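PDB 3H20: replication protein B from Plasmid RSF1010, which acts as a primase, synthesising the short primers from which plasmid DNA replication starts. Local coordinates for residues G11-A16 / L96-S101; I63-Q68 / Q106-V111; I245-L250 / E258-A263; P269-R274 / D281-T286. One frame throughout, in Å; residues are numbered along the deposited sequence.

Interaction 1: G11-A16 / L96-S101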
# COMPACT_ATOMS: atom_id res chain seq x y z
N GLY A 11 1.26 15.59 28.79
CA GLY A 11 1.00 14.60 29.84
C GLY A 11 -0.35 13.90 29.73
O GLY A 11 -0.42 12.68 29.82
N ARG A 12 -1.42 14.68 29.55
CA ARG A 12 -2.77 14.11 29.33
C ARG A 12 -2.89 13.31 28.05
O ARG A 12 -3.54 12.26 28.05
CB ARG A 12 -3.86 15.19 29.34
CG ARG A 12 -4.12 15.80 30.70
CD ARG A 12 -5.15 16.93 30.61
NE ARG A 12 -5.33 17.54 31.93
CZ ARG A 12 -6.15 18.54 32.21
NH1 ARG A 12 -6.91 19.10 31.27
NH2 ARG A 12 -6.22 18.99 33.46
N GLN A 13 -2.28 13.79 26.96
CA GLN A 13 -2.32 13.07 25.67
C GLN A 13 -1.61 11.71 25.73
O GLN A 13 -2.16 10.70 25.29
CB GLN A 13 -1.79 13.93 24.50
CG GLN A 13 -1.83 13.21 23.12
CD GLN A 13 -1.64 14.13 21.90
OE1 GLN A 13 -1.70 15.37 21.99
NE2 GLN A 13 -1.44 13.51 20.72
N LEU A 14 -0.39 11.70 26.29
CA LEU A 14 0.36 10.44 26.50
C LEU A 14 -0.40 9.42 27.37
O LEU A 14 -0.39 8.22 27.06
CB LEU A 14 1.75 10.69 27.11
CG LEU A 14 2.70 11.65 26.37
CD1 LEU A 14 4.01 11.86 27.15
CD2 LEU A 14 3.00 11.19 24.95
N LYS A 15 -1.04 9.88 28.44
CA LYS A 15 -1.82 8.99 29.30
C LYS A 15 -3.00 8.40 28.54
O LYS A 15 -3.26 7.20 28.63
CB LYS A 15 -2.30 9.68 30.58
CG LYS A 15 -3.16 8.77 31.51
CD LYS A 15 -3.76 9.57 32.67
CE LYS A 15 -4.99 8.89 33.26
NZ LYS A 15 -5.45 9.62 34.48
N ALA A 16 -3.69 9.26 27.77
CA ALA A 16 -4.89 8.83 27.03
C ALA A 16 -4.52 7.85 25.92
O ALA A 16 -5.27 6.91 25.61
CB ALA A 16 -5.60 10.04 26.44
N LEU A 96 -9.07 9.81 22.40
CA LEU A 96 -8.75 11.23 22.56
C LEU A 96 -9.07 12.01 21.30
O LEU A 96 -9.10 11.46 20.20
CB LEU A 96 -7.28 11.40 22.94
CG LEU A 96 -6.26 10.78 21.98
CD1 LEU A 96 -5.02 11.66 21.88
CD2 LEU A 96 -5.89 9.37 22.42
N VAL A 97 -9.30 13.31 21.46
CA VAL A 97 -9.56 14.20 20.31
C VAL A 97 -8.59 15.37 20.36
O VAL A 97 -8.41 16.00 21.41
CB VAL A 97 -11.03 14.73 20.32
CG1 VAL A 97 -11.29 15.71 19.15
CG2 VAL A 97 -12.03 13.57 20.25
N VAL A 98 -7.98 15.67 19.21
CA VAL A 98 -7.05 16.78 19.06
C VAL A 98 -7.57 17.74 17.98
O VAL A 98 -7.91 17.32 16.87
CB VAL A 98 -5.62 16.25 18.73
CG1 VAL A 98 -4.70 17.38 18.24
CG2 VAL A 98 -4.99 15.53 19.96
N GLU A 99 -7.65 19.02 18.32
CA GLU A 99 -8.00 20.06 17.34
C GLU A 99 -6.70 20.57 16.71
O GLU A 99 -5.87 21.18 17.39
CB GLU A 99 -8.77 21.20 18.01
CG GLU A 99 -9.38 22.24 17.02
CD GLU A 99 -10.46 23.12 17.67
OE1 GLU A 99 -10.52 23.18 18.92
OE2 GLU A 99 -11.24 23.77 16.93
N THR A 100 -6.53 20.31 15.42
CA THR A 100 -5.27 20.61 14.72
C THR A 100 -5.23 22.04 14.19
O THR A 100 -4.16 22.65 14.08
CB THR A 100 -5.05 19.62 13.56
OG1 THR A 100 -6.19 19.66 12.69
CG2 THR A 100 -4.88 18.20 14.09
N SER A 101 -6.41 22.54 13.82
CA SER A 101 -6.64 23.92 13.45
C SER A 101 -8.13 24.17 13.74
O SER A 101 -8.88 23.20 13.94
CB SER A 101 -6.29 24.18 11.97
OG SER A 101 -7.02 23.34 11.10
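L96 takes the largest share of this contact, with one methyl branch on Q13 and the other beside A16. Its CD1 lies 3.8 Å from CG of Q13, and the leucine stands roughly perpendicular to the glutamine chain. Its CD2 is 4.1 Å from both the CB and the carbonyl carbon of A16. With CG between the backbone N and the carbonyl carbon (chi1 56°), the branched end of L96 is turned to the helix. This is the tight part, and all of it is buried.

Further along the strand the packing thins. V98 gives only CG2, 3.9 Å from OE1 of Q13. The extended chain of Q13, CG anti to N (chi1 -180°), lays its amide against this methyl. The buried amide is satisfied on both atoms: OE1 accepts from A147 N and NE2 donates to R145 O. On the outer side of the helix R12 and K15 are exposed.

R145 lines the diphosphate pocket and T100 touches the diphosphate, so the N-terminal helix packs on the sheet beside that site. Segment 11-16 runs at 141° to strand 96-99, the segment axes 9.6 Å apart at their closest. L14 faces helix 41-46, while strand 96-99 lies between strands 104-110 and 167-170.

Interaction 2: I63-Q68 / Q106-V111; sequences IRPAEQ and QAWVKV
W108 reaches across from its strand and sets the far end of its indole against the backbone and ring of I63, R64 and P65. Its CG is anti to the carbonyl carbon and beside the backbone N (chi1 -67°). A chi2 of 89° stands the indole plane about square to the plane of CA, CB and CG. The six-membered ring is foremost, and its CZ2, CH2 and CZ3 do the touching.

The neighbours of these carbons overlap. CZ2 of W108 lies 3.6 Å from the carbonyl O of I63, which sits at the ring edge, near the ring plane. CH2 of W108 lies 3.9 Å from CD of P65 and also near I63 O, with CA of R64 a little farther at 4.1 Å. CZ3 of W108 is 3.9 Å from CD of P65. Both R64 and P65 approach obliquely. The P65 and W108 side chains point at each other and meet through the proline CD.

R64 gives the indole its CA and CB, then turns away. Its CG stands between the backbone N and the carbonyl carbon, and the chain beyond is extended. The guanidinium group forms a salt bridge with D23 and donates to the carbonyl O of R141. I63 packs on helix 6-17 and on strand 21-28; M17 of that helix also touches W108.

The two strand segments run nearly parallel, at 10°, but their axes are 11.3 Å apart. They belong to different antiparallel four-stranded sheets. The indole lies buried where these two sheets come together, part of the hydrophobic core of the RepB primase N-terminal domain.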
# COMPACT_ATOMS: atom_id res chain seq x y z
N ILE A 63 3.21 12.80 16.54
CA ILE A 63 3.29 11.69 17.51
C ILE A 63 2.51 10.47 17.02
O ILE A 63 1.47 10.59 16.36
CB ILE A 63 2.83 12.12 18.97
CG1 ILE A 63 3.11 11.01 19.99
CG2 ILE A 63 1.32 12.49 19.01
CD1 ILE A 63 2.80 11.37 21.44
N ARG A 64 3.07 9.30 17.32
CA ARG A 64 2.39 8.02 17.10
C ARG A 64 2.99 7.01 18.08
O ARG A 64 4.10 7.23 18.59
CB ARG A 64 2.55 7.53 15.65
CG ARG A 64 4.00 7.21 15.24
CD ARG A 64 4.13 6.83 13.77
NE ARG A 64 5.53 6.57 13.43
CZ ARG A 64 6.05 6.57 12.21
NH1 ARG A 64 5.29 6.81 11.14
NH2 ARG A 64 7.35 6.33 12.05
N PRO A 65 2.27 5.90 18.34
CA PRO A 65 2.89 4.81 19.09
C PRO A 65 4.14 4.29 18.38
O PRO A 65 4.20 4.30 17.14
CB PRO A 65 1.79 3.73 19.14
CG PRO A 65 0.49 4.52 18.97
CD PRO A 65 0.86 5.60 17.98
N ALA A 66 5.14 3.88 19.15
CA ALA A 66 6.37 3.35 18.58
C ALA A 66 6.09 2.06 17.81
O ALA A 66 5.12 1.37 18.09
CB ALA A 66 7.41 3.10 19.67
N GLU A 67 6.94 1.76 16.83
CA GLU A 67 6.86 0.50 16.08
C GLU A 67 7.09 -0.68 17.03
O GLU A 67 7.99 -0.65 17.86
CB GLU A 67 7.90 0.48 14.96
N GLN A 68 6.26 -1.71 16.89
CA GLN A 68 6.31 -2.88 17.79
C GLN A 68 5.94 -2.57 19.26
O GLN A 68 6.24 -3.34 20.17
CB GLN A 68 7.66 -3.61 17.70
N GLN A 106 -8.61 15.59 14.82
CA GLN A 106 -8.13 14.22 14.73
C GLN A 106 -8.68 13.44 15.92
O GLN A 106 -8.78 13.98 17.03
CB GLN A 106 -6.59 14.19 14.83
CG GLN A 106 -5.90 14.57 13.55
CD GLN A 106 -4.40 14.65 13.66
OE1 GLN A 106 -3.82 14.61 14.75
NE2 GLN A 106 -3.75 14.76 12.51
N ALA A 107 -9.00 12.17 15.69
CA ALA A 107 -9.36 11.28 16.80
C ALA A 107 -8.49 10.02 16.79
O ALA A 107 -8.18 9.50 15.72
CB ALA A 107 -10.85 10.91 16.73
N TRP A 108 -8.10 9.55 17.97
CA TRP A 108 -7.51 8.23 18.10
C TRP A 108 -8.59 7.34 18.72
O TRP A 108 -9.14 7.67 19.77
CB TRP A 108 -6.28 8.24 19.02
CG TRP A 108 -5.07 9.01 18.47
CD1 TRP A 108 -4.81 10.34 18.64
CD2 TRP A 108 -3.97 8.48 17.72
NE1 TRP A 108 -3.62 10.67 18.03
CE2 TRP A 108 -3.08 9.55 17.47
CE3 TRP A 108 -3.65 7.20 17.24
CZ2 TRP A 108 -1.89 9.38 16.75
CZ3 TRP A 108 -2.47 7.04 16.52
CH2 TRP A 108 -1.61 8.13 16.28
N VAL A 109 -8.92 6.24 18.05
CA VAL A 109 -9.92 5.29 18.55
C VAL A 109 -9.19 4.03 19.04
O VAL A 109 -8.41 3.43 18.28
CB VAL A 109 -10.94 4.91 17.44
CG1 VAL A 109 -11.99 3.88 17.94
CG2 VAL A 109 -11.64 6.15 16.87
N LYS A 110 -9.44 3.65 20.30
CA LYS A 110 -8.88 2.44 20.88
C LYS A 110 -9.86 1.29 20.64
O LYS A 110 -10.98 1.29 21.16
CB LYS A 110 -8.64 2.60 22.39
CG LYS A 110 -7.99 1.35 23.05
CD LYS A 110 -7.67 1.54 24.53
CE LYS A 110 -7.11 0.22 25.11
NZ LYS A 110 -6.61 0.35 26.52
N VAL A 111 -9.43 0.30 19.84
CA VAL A 111 -10.30 -0.84 19.53
C VAL A 111 -10.04 -2.08 20.39
O VAL A 111 -10.89 -2.97 20.46
CB VAL A 111 -10.22 -1.22 18.02
CG1 VAL A 111 -10.74 -0.06 17.17
CG2 VAL A 111 -8.78 -1.61 17.62

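Interaction 3: I245-L250 / E258-A263; sequences IAAQKL and EEIGKA
Two consecutive helices come close here, with the CA atoms of A247 and I260 6.4 Å apart. Each segment keeps its regular backbone bonds, such as L250 N to A246 O and A263 N to E259 O. The side chains meet by apolar packing.

I260 is the central side chain. Its two branches separate at CB and go to different partners. CG2 is anti to the backbone N and meets CB of A247 at 3.9 Å. CG1 is anti to the carbonyl carbon (chi1 -65°) and heads for L250. There CG1 of I260 lies 3.9 Å from CB of L250 and 4.0 Å from its CD2. L250 and I260 lie alongside, pointing opposite ways. The end of the isoleucine, CD1, lies 3.8 Å from the carbonyl O of A247 and 4.0 Å from CB of L250.

These are two helices joined by a short connection, packed within the C-terminal helical domain of the primase. Helix 239-252 is followed closely by helix 257-267, and the small side chain of A247 probably helps to allow the close approach. Between them, R255 of the connection touches both L250 and I260, and it forms a salt bridge with E259.

An alanine in place of I260 would remove CG1, CG2 and CD1, and would probably leave A247 and L250 without this apolar partner and open a gap between the helices.

Other bundle members close the sides. A247 also packs on T286 and V290 of helix 279-291, and I260 on V287. L250 touches E223 of helix 220-234.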
# COMPACT_ATOMS: atom_id res chain seq x y z
N ILE A 245 3.07 -19.00 -36.74
CA ILE A 245 2.37 -18.00 -35.93
C ILE A 245 3.01 -17.82 -34.55
O ILE A 245 3.14 -16.70 -34.06
CB ILE A 245 0.84 -18.30 -35.82
CG1 ILE A 245 0.19 -18.29 -37.21
CG2 ILE A 245 0.17 -17.29 -34.90
CD1 ILE A 245 -1.28 -18.68 -37.23
N ALA A 246 3.39 -18.93 -33.91
CA ALA A 246 4.09 -18.87 -32.62
C ALA A 246 5.43 -18.13 -32.77
O ALA A 246 5.75 -17.23 -31.98
CB ALA A 246 4.29 -20.27 -32.04
N ALA A 247 6.20 -18.48 -33.80
CA ALA A 247 7.47 -17.80 -34.08
C ALA A 247 7.28 -16.31 -34.32
O ALA A 247 8.08 -15.49 -33.85
CB ALA A 247 8.19 -18.45 -35.27
N GLN A 248 6.23 -15.95 -35.06
CA GLN A 248 5.93 -14.54 -35.31
C GLN A 248 5.64 -13.78 -34.01
O GLN A 248 6.07 -12.64 -33.84
CB GLN A 248 4.77 -14.39 -36.30
CG GLN A 248 4.47 -12.94 -36.65
CD GLN A 248 3.09 -12.72 -37.23
OE1 GLN A 248 2.31 -13.66 -37.37
NE2 GLN A 248 2.78 -11.46 -37.56
N LYS A 249 4.93 -14.43 -33.09
CA LYS A 249 4.58 -13.83 -31.80
C LYS A 249 5.81 -13.63 -30.92
O LYS A 249 6.04 -12.54 -30.40
CB LYS A 249 3.51 -14.64 -31.08
CG LYS A 249 2.09 -14.32 -31.52
CD LYS A 249 1.17 -15.52 -31.35
CE LYS A 249 -0.31 -15.11 -31.35
NZ LYS A 249 -0.74 -14.45 -32.62
N LEU A 250 6.61 -14.70 -30.77
CA LEU A 250 7.89 -14.64 -30.05
C LEU A 250 8.87 -13.61 -30.63
O LEU A 250 9.49 -12.86 -29.87
CB LEU A 250 8.55 -16.03 -30.01
CG LEU A 250 8.27 -16.93 -28.79
CD1 LEU A 250 6.78 -17.25 -28.64
CD2 LEU A 250 9.10 -18.22 -28.88
N GLU A 258 17.81 -17.42 -32.54
CA GLU A 258 18.39 -18.58 -31.85
C GLU A 258 17.47 -19.12 -30.75
O GLU A 258 17.29 -20.33 -30.63
CB GLU A 258 19.77 -18.25 -31.27
CG GLU A 258 20.52 -19.45 -30.68
CD GLU A 258 21.82 -19.08 -29.98
OE1 GLU A 258 22.03 -17.89 -29.66
OE2 GLU A 258 22.64 -20.00 -29.75
N GLU A 259 16.90 -18.21 -29.95
CA GLU A 259 15.91 -18.55 -28.92
C GLU A 259 14.72 -19.33 -29.51
O GLU A 259 14.30 -20.35 -28.96
CB GLU A 259 15.40 -17.29 -28.21
CG GLU A 259 16.30 -16.79 -27.07
CD GLU A 259 15.76 -15.54 -26.39
OE1 GLU A 259 15.52 -14.53 -27.09
OE2 GLU A 259 15.58 -15.56 -25.16
N ILE A 260 14.19 -18.83 -30.63
CA ILE A 260 13.04 -19.45 -31.30
C ILE A 260 13.40 -20.80 -31.93
O ILE A 260 12.65 -21.77 -31.80
CB ILE A 260 12.43 -18.49 -32.36
CG1 ILE A 260 11.85 -17.25 -31.68
CG2 ILE A 260 11.37 -19.20 -33.20
CD1 ILE A 260 11.61 -16.06 -32.62
N GLY A 261 14.55 -20.84 -32.60
CA GLY A 261 15.06 -22.07 -33.19
C GLY A 261 15.21 -23.19 -32.18
O GLY A 261 14.74 -24.30 -32.40
N LYS A 262 15.86 -22.87 -31.06
CA LYS A 262 16.10 -23.82 -29.97
C LYS A 262 14.79 -24.31 -29.34
O LYS A 262 14.69 -25.47 -28.93
CB LYS A 262 17.02 -23.19 -28.91
CG LYS A 262 17.08 -23.92 -27.58
CD LYS A 262 18.39 -23.67 -26.86
CE LYS A 262 18.49 -24.54 -25.62
NZ LYS A 262 19.89 -24.67 -25.13
N ALA A 263 13.80 -23.42 -29.25
CA ALA A 263 12.48 -23.76 -28.74
C ALA A 263 11.74 -24.72 -29.67
O ALA A 263 11.12 -25.69 -29.21
CB ALA A 263 11.65 -22.49 -28.51

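Interaction 4: P269-R274 / D281-T286; sequences PALAER and DYIERT
Apolar packing makes the contact, and L271 and Y282 bury most of it. CD1 of L271 is the busiest atom. It lies 3.6 Å from CD1 of I283 and equally close to its CG1, with the two side chains at an oblique angle. The same methyl meets the tyrosine at its ring edge, 4.1 Å from CD2 of Y282. CG of L271 anti to the backbone N (chi1 176°) aims the leucine at helix 279-291, where CD1 meets both partners. A270 adds its CB, 3.6 Å from OH of Y282 and 4.2 Å from its CZ. The methyl approaches the ring obliquely.

The polar bonds lie to the side of this packing. The hydroxyl of Y282 is hydrogen-bonded to the carboxylate of D243 on helix 239-252. Within helix 279-291, T286 OG1 donates to the carbonyl O of Y282 at 2.9 Å, with a C=O...donor angle of 144°. T286 N reaches the same oxygen from the opposite face of its plane, so two bonds grip it. T286 OG1 also lies over one face of the tyrosine ring, 3.5 Å above its plane and offset toward the rim.

A valine in place of Y282 would remove the ring and hydroxyl, and would probably leave D243 without this partner and A270 and L271 without much of their packing surface.

The ring and the methyls thus join the weakly bonded helix 269-272 to helix 279-291 by apolar packing at a partly exposed surface. The single polar end of the tyrosine ties the pair to a third helix of the bundle.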
# COMPACT_ATOMS: atom_id res chain seq x y z
N PRO A 269 5.99 -30.21 -32.78
CA PRO A 269 5.53 -31.46 -33.39
C PRO A 269 5.82 -31.50 -34.89
O PRO A 269 6.17 -32.56 -35.40
CB PRO A 269 4.02 -31.45 -33.12
CG PRO A 269 3.67 -30.03 -32.86
CD PRO A 269 4.88 -29.41 -32.22
N ALA A 270 5.68 -30.37 -35.58
CA ALA A 270 5.98 -30.30 -37.02
C ALA A 270 7.44 -30.65 -37.32
O ALA A 270 7.74 -31.30 -38.33
CB ALA A 270 5.62 -28.93 -37.60
N LEU A 271 8.34 -30.22 -36.44
CA LEU A 271 9.77 -30.49 -36.58
C LEU A 271 10.10 -31.97 -36.40
O LEU A 271 10.93 -32.51 -37.13
CB LEU A 271 10.59 -29.66 -35.59
CG LEU A 271 12.09 -29.96 -35.60
CD1 LEU A 271 12.83 -28.98 -36.49
CD2 LEU A 271 12.67 -29.97 -34.20
N ALA A 272 9.47 -32.61 -35.42
CA ALA A 272 9.70 -34.04 -35.13
C ALA A 272 9.48 -34.92 -36.36
O ALA A 272 10.03 -36.02 -36.46
CB ALA A 272 8.82 -34.50 -33.99
N GLU A 273 8.67 -34.42 -37.30
CA GLU A 273 8.41 -35.09 -38.57
C GLU A 273 9.55 -34.97 -39.58
O GLU A 273 9.69 -35.82 -40.46
CB GLU A 273 7.11 -34.55 -39.18
CG GLU A 273 5.86 -35.06 -38.48
CD GLU A 273 4.58 -34.68 -39.21
OE1 GLU A 273 4.19 -33.49 -39.16
OE2 GLU A 273 3.95 -35.59 -39.80
N ARG A 274 10.36 -33.91 -39.45
CA ARG A 274 11.46 -33.63 -40.39
C ARG A 274 12.58 -34.68 -40.39
O ARG A 274 12.69 -35.48 -39.45
CB ARG A 274 12.04 -32.24 -40.14
N ASP A 281 16.95 -27.00 -41.58
CA ASP A 281 16.44 -26.21 -42.71
C ASP A 281 15.03 -25.68 -42.47
O ASP A 281 14.73 -24.52 -42.81
CB ASP A 281 16.47 -27.03 -44.00
N TYR A 282 14.16 -26.51 -41.89
CA TYR A 282 12.79 -26.11 -41.61
C TYR A 282 12.74 -24.97 -40.59
O TYR A 282 12.00 -24.01 -40.79
CB TYR A 282 11.93 -27.31 -41.16
CG TYR A 282 10.61 -26.91 -40.54
CD1 TYR A 282 9.59 -26.35 -41.31
CD2 TYR A 282 10.38 -27.09 -39.17
CE1 TYR A 282 8.38 -25.97 -40.74
CE2 TYR A 282 9.17 -26.72 -38.59
CZ TYR A 282 8.17 -26.16 -39.38
OH TYR A 282 6.98 -25.79 -38.81
N ILE A 283 13.53 -25.09 -39.52
CA ILE A 283 13.65 -24.03 -38.50
C ILE A 283 14.15 -22.71 -39.11
O ILE A 283 13.54 -21.65 -38.90
CB ILE A 283 14.59 -24.45 -37.34
CG1 ILE A 283 14.00 -25.62 -36.55
CG2 ILE A 283 14.85 -23.27 -36.40
CD1 ILE A 283 15.00 -26.31 -35.61
N GLU A 284 15.25 -22.79 -39.85
CA GLU A 284 15.88 -21.62 -40.49
C GLU A 284 14.91 -20.89 -41.40
O GLU A 284 14.83 -19.66 -41.38
CB GLU A 284 17.15 -22.06 -41.26
CG GLU A 284 17.59 -21.13 -42.40
CD GLU A 284 18.41 -19.93 -41.95
OE1 GLU A 284 19.45 -20.12 -41.28
OE2 GLU A 284 18.03 -18.79 -42.28
N ARG A 285 14.17 -21.64 -42.21
CA ARG A 285 13.20 -21.07 -43.14
C ARG A 285 12.02 -20.45 -42.40
O ARG A 285 11.57 -19.35 -42.74
CB ARG A 285 12.74 -22.13 -44.15
CG ARG A 285 11.85 -21.60 -45.27
CD ARG A 285 11.91 -22.47 -46.52
NE ARG A 285 11.86 -23.91 -46.23
CZ ARG A 285 10.77 -24.59 -45.88
NH1 ARG A 285 9.60 -23.97 -45.77
NH2 ARG A 285 10.85 -25.88 -45.63
N THR A 286 11.52 -21.14 -41.38
CA THR A 286 10.45 -20.60 -40.54
C THR A 286 10.87 -19.27 -39.93
O THR A 286 10.13 -18.28 -40.02
CB THR A 286 10.05 -21.58 -39.41
OG1 THR A 286 9.47 -22.76 -39.99
CG2 THR A 286 9.03 -20.94 -38.45

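In the fold
The four contacts form two pairs at opposite ends of an elongated chain. Interactions 1 and 2 lie in the N-terminal primase domain, with centres 11 Å apart. They share the sheet that holds strands 96-99 and 104-110, and their segments alternate along the sequence. Interactions 3 and 4 follow later, one after the other, in the C-terminal helical domain. Their centres are 12 Å apart, and G261 packs on I283 between them. The centres of interactions 2 and 3 are 57 Å apart, and their nearest atoms are about 44 Å apart. The protein is therefore built as two separate units, with a diphosphate bound in the N-terminal one.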